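PDB 4UMG: protein LIN-41 from Caenorhabditis elegans, which controls the onset of developmental plasticity as a TRIM-NHL protein, represented here by its filamin domain. Local coordinates for residues D15-A20 / T26-Q31; V87-T90 / I96-L99; L111-K116 / S121-T126. All coordinates share one frame; numbering follows the deposited sequence.

Contact 1: residues D15-A20 / T26-Q31; sequences DSFKKA and TVIYVQ
The side chain of Phe17 lies with its CB against the branched side chain of Ile28. This is partly buried apolar packing in the immunoglobulin-like beta sandwich of a filamin domain. Strand 26-31 pairs with strand 96-101, while residues 19-21 pair with strand 118-130, so the contact joins two separately paired parts of the fold. No hydrogen bond links the two segments; they meet through side chains. Phe17 CB is 3.8 Å from Ile28 CG2 and equally near Ile28 CG1, with CD1 of the same isoleucine just beyond. The phenyl ring itself turns away from strand 26-31. Its CG sits between the backbone N and the carbonyl carbon (chi1 77°), and the ring is directed to Leu111 and Thr125. Ile28 CG2 stands obliquely to the ring, and its close contact is with CB. Over one ring face lies CG of the adjacent Lys18, 3.9 Å above the plane and displaced to the rim.

Phe17 rides on a short 3-10 turn. That turn is held by Lys18 N to Asp15 O at 3.2 Å and by Lys19 N to Ser16 O at 3.3 Å. Beyond it the chain enters its short strand, and Ala20 points at the start of strand 26-31. The Thr26 hydroxyl is engaged by the carbonyl of Arg24. The Thr26 methyl faces the alanine, with Thr26 CG2 3.8 Å from Ala20 CB.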
loop_
_atom_site.group_PDB
_atom_site.type_symbol
_atom_site.label_atom_id
_atom_site.label_comp_id
_atom_site.label_asym_id
_atom_site.label_seq_id
_atom_site.Cartn_x
_atom_site.Cartn_y
_atom_site.Cartn_z
ATOM N N ASP A 15 0.281 -3.953 10.870
ATOM C CA ASP A 15 -0.797 -2.965 10.976
ATOM C C ASP A 15 -0.274 -1.547 11.251
ATOM O O ASP A 15 -1.071 -0.653 11.536
ATOM C CB ASP A 15 -1.857 -3.396 12.010
ATOM C CG ASP A 15 -2.663 -4.612 11.609
ATOM O OD1 ASP A 15 -3.630 -4.452 10.831
ATOM O OD2 ASP A 15 -2.358 -5.717 12.109
ATOM N N SER A 16 1.062 -1.325 11.138
ATOM C CA SER A 16 1.668 0.002 11.334
ATOM C C SER A 16 1.062 1.056 10.387
ATOM O O SER A 16 0.908 2.218 10.772
ATOM C CB SER A 16 3.187 -0.058 11.162
ATOM O OG SER A 16 3.556 -0.082 9.792
ATOM N N PHE A 17 0.686 0.629 9.170
ATOM C CA PHE A 17 0.085 1.461 8.109
ATOM C C PHE A 17 -1.186 2.216 8.528
ATOM O O PHE A 17 -1.519 3.245 7.925
ATOM C CB PHE A 17 -0.203 0.598 6.865
ATOM C CG PHE A 17 -1.425 -0.291 6.927
ATOM C CD1 PHE A 17 -1.376 -1.529 7.557
ATOM C CD2 PHE A 17 -2.626 0.106 6.347
ATOM C CE1 PHE A 17 -2.508 -2.346 7.621
ATOM C CE2 PHE A 17 -3.759 -0.705 6.421
ATOM C CZ PHE A 17 -3.694 -1.928 7.051
ATOM N N LYS A 18 -1.926 1.678 9.518
ATOM C CA LYS A 18 -3.190 2.275 9.981
ATOM C C LYS A 18 -3.035 3.662 10.604
ATOM O O LYS A 18 -4.000 4.423 10.696
ATOM C CB LYS A 18 -3.892 1.332 10.981
ATOM C CG LYS A 18 -4.390 0.012 10.374
ATOM C CD LYS A 18 -5.638 0.178 9.478
ATOM C CE LYS A 18 -6.860 0.726 10.190
ATOM N NZ LYS A 18 -7.860 1.244 9.224
ATOM N N LYS A 19 -1.830 3.981 11.063
ATOM C CA LYS A 19 -1.551 5.224 11.746
ATOM C C LYS A 19 -0.281 5.844 11.208
ATOM O O LYS A 19 0.731 5.158 11.044
ATOM C CB LYS A 19 -1.424 4.985 13.267
ATOM C CG LYS A 19 -2.748 4.612 13.928
ATOM C CD LYS A 19 -2.617 4.423 15.437
ATOM C CE LYS A 19 -3.923 3.978 16.066
ATOM N NZ LYS A 19 -5.033 4.951 15.844
ATOM N N ALA A 20 -0.323 7.150 10.958
ATOM C CA ALA A 20 0.834 7.865 10.456
ATOM C C ALA A 20 0.858 9.328 10.882
ATOM O O ALA A 20 -0.090 9.846 11.484
ATOM C CB ALA A 20 0.949 7.709 8.939
ATOM N N THR A 26 6.142 8.504 4.657
ATOM C CA THR A 26 5.603 7.307 5.292
ATOM C C THR A 26 5.775 6.113 4.369
ATOM O O THR A 26 5.525 6.246 3.173
ATOM C CB THR A 26 4.107 7.581 5.600
ATOM O OG1 THR A 26 4.033 8.766 6.409
ATOM C CG2 THR A 26 3.418 6.420 6.309
ATOM N N VAL A 27 6.190 4.961 4.919
ATOM C CA VAL A 27 6.410 3.742 4.142
ATOM C C VAL A 27 5.477 2.594 4.579
ATOM O O VAL A 27 5.326 2.341 5.779
ATOM C CB VAL A 27 7.910 3.305 4.227
ATOM C CG1 VAL A 27 8.173 2.080 3.355
ATOM C CG2 VAL A 27 8.851 4.441 3.826
ATOM N N ILE A 28 4.879 1.880 3.604
ATOM C CA ILE A 28 4.038 0.713 3.877
ATOM C C ILE A 28 4.660 -0.421 3.077
ATOM O O ILE A 28 5.001 -0.221 1.910
ATOM C CB ILE A 28 2.559 0.951 3.474
ATOM C CG1 ILE A 28 1.961 2.193 4.188
ATOM C CG2 ILE A 28 1.699 -0.315 3.730
ATOM C CD1 ILE A 28 0.633 2.661 3.492
ATOM N N TYR A 29 4.807 -1.609 3.689
ATOM C CA TYR A 29 5.396 -2.747 2.990
ATOM C C TYR A 29 4.316 -3.732 2.620
ATOM O O TYR A 29 3.437 -3.993 3.435
ATOM C CB TYR A 29 6.463 -3.427 3.851
ATOM C CG TYR A 29 7.681 -2.559 4.038
ATOM C CD1 TYR A 29 8.637 -2.443 3.034
ATOM C CD2 TYR A 29 7.850 -1.800 5.191
ATOM C CE1 TYR A 29 9.777 -1.666 3.209
ATOM C CE2 TYR A 29 8.969 -0.986 5.361
ATOM C CZ TYR A 29 9.924 -0.916 4.363
ATOM O OH TYR A 29 11.045 -0.136 4.522
ATOM N N VAL A 30 4.338 -4.210 1.361
ATOM C CA VAL A 30 3.363 -5.159 0.801
ATOM C C VAL A 30 4.075 -6.451 0.372
ATOM O O VAL A 30 5.115 -6.407 -0.283
ATOM C CB VAL A 30 2.553 -4.514 -0.354
ATOM C CG1 VAL A 30 1.554 -5.495 -0.966
ATOM C CG2 VAL A 30 1.833 -3.252 0.121
ATOM N N GLN A 31 3.549 -7.595 0.810
ATOM C CA GLN A 31 4.143 -8.876 0.488
ATOM C C GLN A 31 3.353 -9.451 -0.670
ATOM O O GLN A 31 2.158 -9.692 -0.515
ATOM C CB GLN A 31 4.027 -9.785 1.721
ATOM C CG GLN A 31 4.734 -11.116 1.605
ATOM C CD GLN A 31 6.222 -10.984 1.511
ATOM O OE1 GLN A 31 6.785 -10.901 0.412
ATOM N NE2 GLN A 31 6.898 -11.077 2.651
#

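Contact 2: residues V87-T90 / I96-L99; sequences VTMT and IVAL
Strands 88-90 and 96-99 run antiparallel as the two arms of a beta hairpin. Their axes approach to 4.8 Å, with 153° between the strand directions. Thr90 and Ala98 form a hydrogen-bonded pair. Thr90 N donates to Ala98 O at 3.0 Å, and Ala98 N returns a bond of equal length to Thr90 O. Met89 and Leu99 form the next, non-hydrogen-bonded pair. A water bridges the two strands: it donates to Ala98 O and is hydrogen-bonded to Thr90 OG1 at 2.8 Å. Ala98 O therefore accepts from both the Thr90 amide and this water, and Met89 CA adds a weaker CA-H...O contact.

Met89 and Leu99 lie side by side on the same face of the sheet. Met89 CB touches Leu99 CD2 at 3.7 Å, and Val97 CG2 comes to 3.8 Å from the same Met89 CB. The methionine then bends at its sulfur (chi3 66°), which brings CE back to Leu99 CD2. Val87 CG1 rests against Leu99 CB at 4.1 Å.

The hairpin lies between two further strands. Val87, Met89 and Leu99 pack on strand 73-78, while Val97 and Leu99 are hydrogen-bonded through their backbones to strand 26-31.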
loop_
_atom_site.group_PDB
_atom_site.type_symbol
_atom_site.label_atom_id
_atom_site.label_comp_id
_atom_site.label_asym_id
_atom_site.label_seq_id
_atom_site.Cartn_x
_atom_site.Cartn_y
_atom_site.Cartn_z
ATOM N N VAL A 87 2.114 8.100 -4.855
ATOM C CA VAL A 87 2.671 6.908 -4.170
ATOM C C VAL A 87 3.873 6.405 -4.959
ATOM O O VAL A 87 3.750 6.129 -6.140
ATOM C CB VAL A 87 1.601 5.786 -4.010
ATOM C CG1 VAL A 87 2.187 4.551 -3.320
ATOM C CG2 VAL A 87 0.392 6.309 -3.233
ATOM N N THR A 88 5.031 6.253 -4.306
ATOM C CA THR A 88 6.201 5.730 -4.992
ATOM C C THR A 88 6.320 4.258 -4.633
ATOM O O THR A 88 6.230 3.912 -3.452
ATOM C CB THR A 88 7.425 6.538 -4.538
ATOM O OG1 THR A 88 7.279 7.880 -5.010
ATOM C CG2 THR A 88 8.750 5.935 -5.040
ATOM N N MET A 89 6.502 3.383 -5.642
ATOM C CA MET A 89 6.664 1.968 -5.373
ATOM C C MET A 89 8.052 1.514 -5.800
ATOM O O MET A 89 8.489 1.748 -6.930
ATOM C CB MET A 89 5.520 1.101 -5.889
ATOM C CG MET A 89 5.447 0.840 -7.360
ATOM S SD MET A 89 4.279 -0.542 -7.556
ATOM C CE MET A 89 2.751 0.259 -6.996
ATOM N N THR A 90 8.781 1.022 -4.816
ATOM C CA THR A 90 10.155 0.544 -4.962
ATOM C C THR A 90 10.138 -0.967 -4.834
ATOM O O THR A 90 9.763 -1.457 -3.759
ATOM C CB THR A 90 11.022 1.188 -3.859
ATOM O OG1 THR A 90 10.823 2.595 -3.868
ATOM C CG2 THR A 90 12.513 0.862 -4.008
ATOM N N ILE A 96 8.760 -8.225 -1.957
ATOM C CA ILE A 96 8.311 -7.120 -1.092
ATOM C C ILE A 96 8.321 -5.880 -1.957
ATOM O O ILE A 96 9.236 -5.707 -2.771
ATOM C CB ILE A 96 9.202 -6.946 0.181
ATOM C CG1 ILE A 96 8.907 -8.022 1.248
ATOM C CG2 ILE A 96 9.109 -5.514 0.779
ATOM C CD1 ILE A 96 7.680 -7.779 2.209
ATOM N N VAL A 97 7.285 -5.034 -1.803
ATOM C CA VAL A 97 7.221 -3.744 -2.463
ATOM C C VAL A 97 7.046 -2.684 -1.355
ATOM O O VAL A 97 6.176 -2.833 -0.488
ATOM C CB VAL A 97 6.159 -3.644 -3.598
ATOM C CG1 VAL A 97 4.750 -3.889 -3.089
ATOM C CG2 VAL A 97 6.238 -2.301 -4.335
ATOM N N ALA A 98 7.896 -1.661 -1.357
ATOM C CA ALA A 98 7.761 -0.566 -0.394
ATOM C C ALA A 98 6.936 0.528 -1.076
ATOM O O ALA A 98 7.229 0.880 -2.224
ATOM C CB ALA A 98 9.139 -0.023 -0.014
ATOM N N LEU A 99 5.845 0.994 -0.415
ATOM C CA LEU A 99 4.986 2.051 -0.906
ATOM C C LEU A 99 5.252 3.279 -0.061
ATOM O O LEU A 99 5.195 3.192 1.162
ATOM C CB LEU A 99 3.524 1.656 -0.745
ATOM C CG LEU A 99 3.073 0.400 -1.502
ATOM C CD1 LEU A 99 1.579 0.214 -1.344
ATOM C CD2 LEU A 99 3.376 0.492 -2.989
HETATM O O HOH W 1 8.865 3.417 -2.006
#

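Contact 3: residues L111-K116 / S121-T126; sequences LNILVK and SGCPTT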
loop_
_atom_site.group_PDB
_atom_site.type_symbol
_atom_site.label_atom_id
_atom_site.label_comp_id
_atom_site.label_asym_id
_atom_site.label_seq_id
_atom_site.Cartn_x
_atom_site.Cartn_y
_atom_site.Cartn_z
ATOM N N LEU A 111 -6.505 4.036 1.296
ATOM C CA LEU A 111 -5.459 3.299 0.605
ATOM C C LEU A 111 -6.091 2.168 -0.150
ATOM O O LEU A 111 -6.948 1.463 0.402
ATOM C CB LEU A 111 -4.508 2.689 1.647
ATOM C CG LEU A 111 -3.449 1.689 1.141
ATOM C CD1 LEU A 111 -2.421 2.354 0.204
ATOM C CD2 LEU A 111 -2.756 1.002 2.299
ATOM N N ASN A 112 -5.672 1.979 -1.389
ATOM C CA ASN A 112 -6.089 0.784 -2.148
ATOM C C ASN A 112 -4.884 0.247 -2.919
ATOM O O ASN A 112 -4.128 1.028 -3.470
ATOM C CB ASN A 112 -7.328 1.024 -3.055
ATOM C CG ASN A 112 -8.097 -0.264 -3.359
ATOM O OD1 ASN A 112 -7.673 -1.345 -2.972
ATOM N ND2 ASN A 112 -9.263 -0.190 -4.033
ATOM N N ILE A 113 -4.667 -1.090 -2.915
ATOM C CA ILE A 113 -3.559 -1.684 -3.656
ATOM C C ILE A 113 -4.184 -2.800 -4.481
ATOM O O ILE A 113 -4.891 -3.636 -3.926
ATOM C CB ILE A 113 -2.462 -2.226 -2.719
ATOM C CG1 ILE A 113 -1.965 -1.130 -1.736
ATOM C CG2 ILE A 113 -1.288 -2.823 -3.539
ATOM C CD1 ILE A 113 -1.441 -1.738 -0.378
ATOM N N LEU A 114 -3.995 -2.738 -5.814
ATOM C CA LEU A 114 -4.572 -3.646 -6.787
ATOM C C LEU A 114 -3.509 -4.480 -7.446
ATOM O O LEU A 114 -2.512 -3.948 -7.926
ATOM C CB LEU A 114 -5.320 -2.876 -7.895
ATOM C CG LEU A 114 -6.314 -1.764 -7.540
ATOM C CD1 LEU A 114 -6.993 -1.259 -8.812
ATOM C CD2 LEU A 114 -7.380 -2.218 -6.587
ATOM N N VAL A 115 -3.723 -5.795 -7.470
ATOM C CA VAL A 115 -2.816 -6.709 -8.149
ATOM C C VAL A 115 -3.644 -7.265 -9.303
ATOM O O VAL A 115 -4.719 -7.829 -9.069
ATOM C CB VAL A 115 -2.266 -7.830 -7.208
ATOM C CG1 VAL A 115 -1.791 -9.037 -8.005
ATOM C CG2 VAL A 115 -1.133 -7.287 -6.344
ATOM N N LYS A 116 -3.205 -6.983 -10.547
ATOM C CA LYS A 116 -3.888 -7.401 -11.793
ATOM C C LYS A 116 -5.333 -6.875 -11.819
ATOM O O LYS A 116 -6.260 -7.559 -12.274
ATOM C CB LYS A 116 -3.833 -8.911 -12.008
ATOM C CG LYS A 116 -2.422 -9.460 -12.172
ATOM C CD LYS A 116 -2.488 -10.982 -12.218
ATOM C CE LYS A 116 -1.115 -11.589 -12.334
ATOM N NZ LYS A 116 -1.155 -13.057 -12.104
ATOM N N SER A 121 -5.622 -8.505 -0.298
ATOM C CA SER A 121 -6.310 -8.794 0.963
ATOM C C SER A 121 -6.233 -7.575 1.875
ATOM O O SER A 121 -5.174 -6.961 2.019
ATOM C CB SER A 121 -5.695 -10.013 1.647
ATOM O OG SER A 121 -4.374 -9.722 2.052
ATOM N N GLY A 122 -7.362 -7.193 2.425
ATOM C CA GLY A 122 -7.413 -6.071 3.345
ATOM C C GLY A 122 -7.625 -4.713 2.719
ATOM O O GLY A 122 -7.702 -3.738 3.461
ATOM N N CYS A 123 -7.747 -4.627 1.369
ATOM C CA CYS A 123 -7.934 -3.328 0.677
ATOM C C CYS A 123 -9.312 -3.189 0.007
ATOM O O CYS A 123 -9.883 -4.209 -0.396
ATOM C CB CYS A 123 -6.809 -3.070 -0.318
ATOM S SG CYS A 123 -5.226 -2.695 0.456
ATOM N N PRO A 124 -9.884 -1.965 -0.103
ATOM C CA PRO A 124 -9.328 -0.668 0.354
ATOM C C PRO A 124 -9.455 -0.518 1.855
ATOM O O PRO A 124 -10.288 -1.198 2.489
ATOM C CB PRO A 124 -10.210 0.363 -0.341
ATOM C CG PRO A 124 -11.560 -0.353 -0.513
ATOM C CD PRO A 124 -11.199 -1.796 -0.754
ATOM N N THR A 125 -8.650 0.373 2.417
ATOM C CA THR A 125 -8.643 0.559 3.846
ATOM C C THR A 125 -8.345 2.032 4.232
ATOM O O THR A 125 -7.989 2.841 3.375
ATOM C CB THR A 125 -7.629 -0.430 4.450
ATOM O OG1 THR A 125 -7.699 -0.332 5.867
ATOM C CG2 THR A 125 -6.191 -0.191 3.936
ATOM N N THR A 126 -8.501 2.342 5.522
ATOM C CA THR A 126 -8.303 3.661 6.097
ATOM C C THR A 126 -6.948 3.733 6.747
ATOM O O THR A 126 -6.473 2.730 7.288
ATOM C CB THR A 126 -9.456 3.937 7.105
ATOM O OG1 THR A 126 -10.691 4.101 6.377
ATOM C CG2 THR A 126 -9.227 5.152 8.018
#
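The flat carboxamide of Asn112 has the Pro124 ring over one face, with the two planes nearly parallel. Pro124 CB sits almost directly above the amide carbon, 3.7 Å from Asn112 CG. Pro124 CD reaches over the same face, beside ND2. At the oxygen end of the amide, Cys123 CB comes in obliquely to 3.3 Å from Asn112 OD1. This packing belongs to the beta hairpin of strands 107-115 and 118-130 in the filamin-type immunoglobulin-like sandwich. The second strand is broken here, and the peptide bond before Pro124 is cis.

Asn112 CG stands opposite the backbone N (chi1 -156°), which carries the amide alongside the proline. On its own strand's other flank, Asn112 is hydrogen-bonded through its backbone to Phe76. With an alanine here, the Pro124 ring would probably lose the flat surface it rests against, leaving a gap beside the cis-proline bend.

Cys123 points into the hairpin. Its SG is 4.0 Å from Ile113 CD1 and also lies near Ile113 N. That buried amide has no hydrogen-bond partner in the model, which fits the interruption of strand pairing at this bend. Ile12 packs against Cys123, Leu111 and Ile113.

Regular pairing resumes at Leu111 and Thr125, an antiparallel hydrogen-bonded pair. Leu111 N donates to Thr125 O at 2.8 Å, and Thr125 N donates to Leu111 O at 2.9 Å. Just before this pair, Pro124 CA comes to 3.2 Å from Leu111 O. The side chains of the pair lie side by side and point the same way, with Thr125 CG2 4.0 Å from Leu111 CD2.

Overall arrangement
From the N terminus, the contacts follow one another in series, and none nests in or crosses another. Contact 1 closes the short connection from residues 15-20 to strand 26-31. Contact 2 closes the hairpin of strands 84-91 and 96-101, and contact 3 that of strands 107-115 and 118-130. Contacts 1 and 2 meet where strands 26-31 and 96-101 run side by side: Leu99 N lies 2.8 Å from Ile28 O. Contact 1 also reaches contact 3, where Lys18 NZ is 2.8 Å from Thr126 O. Contacts 2 and 3 sit on opposite sides of the chain's centre, about 13 Å apart between centres, and meet where Leu99 CD1 packs on Ile113 CD1. Together they tie both hairpins to the N-terminal strands.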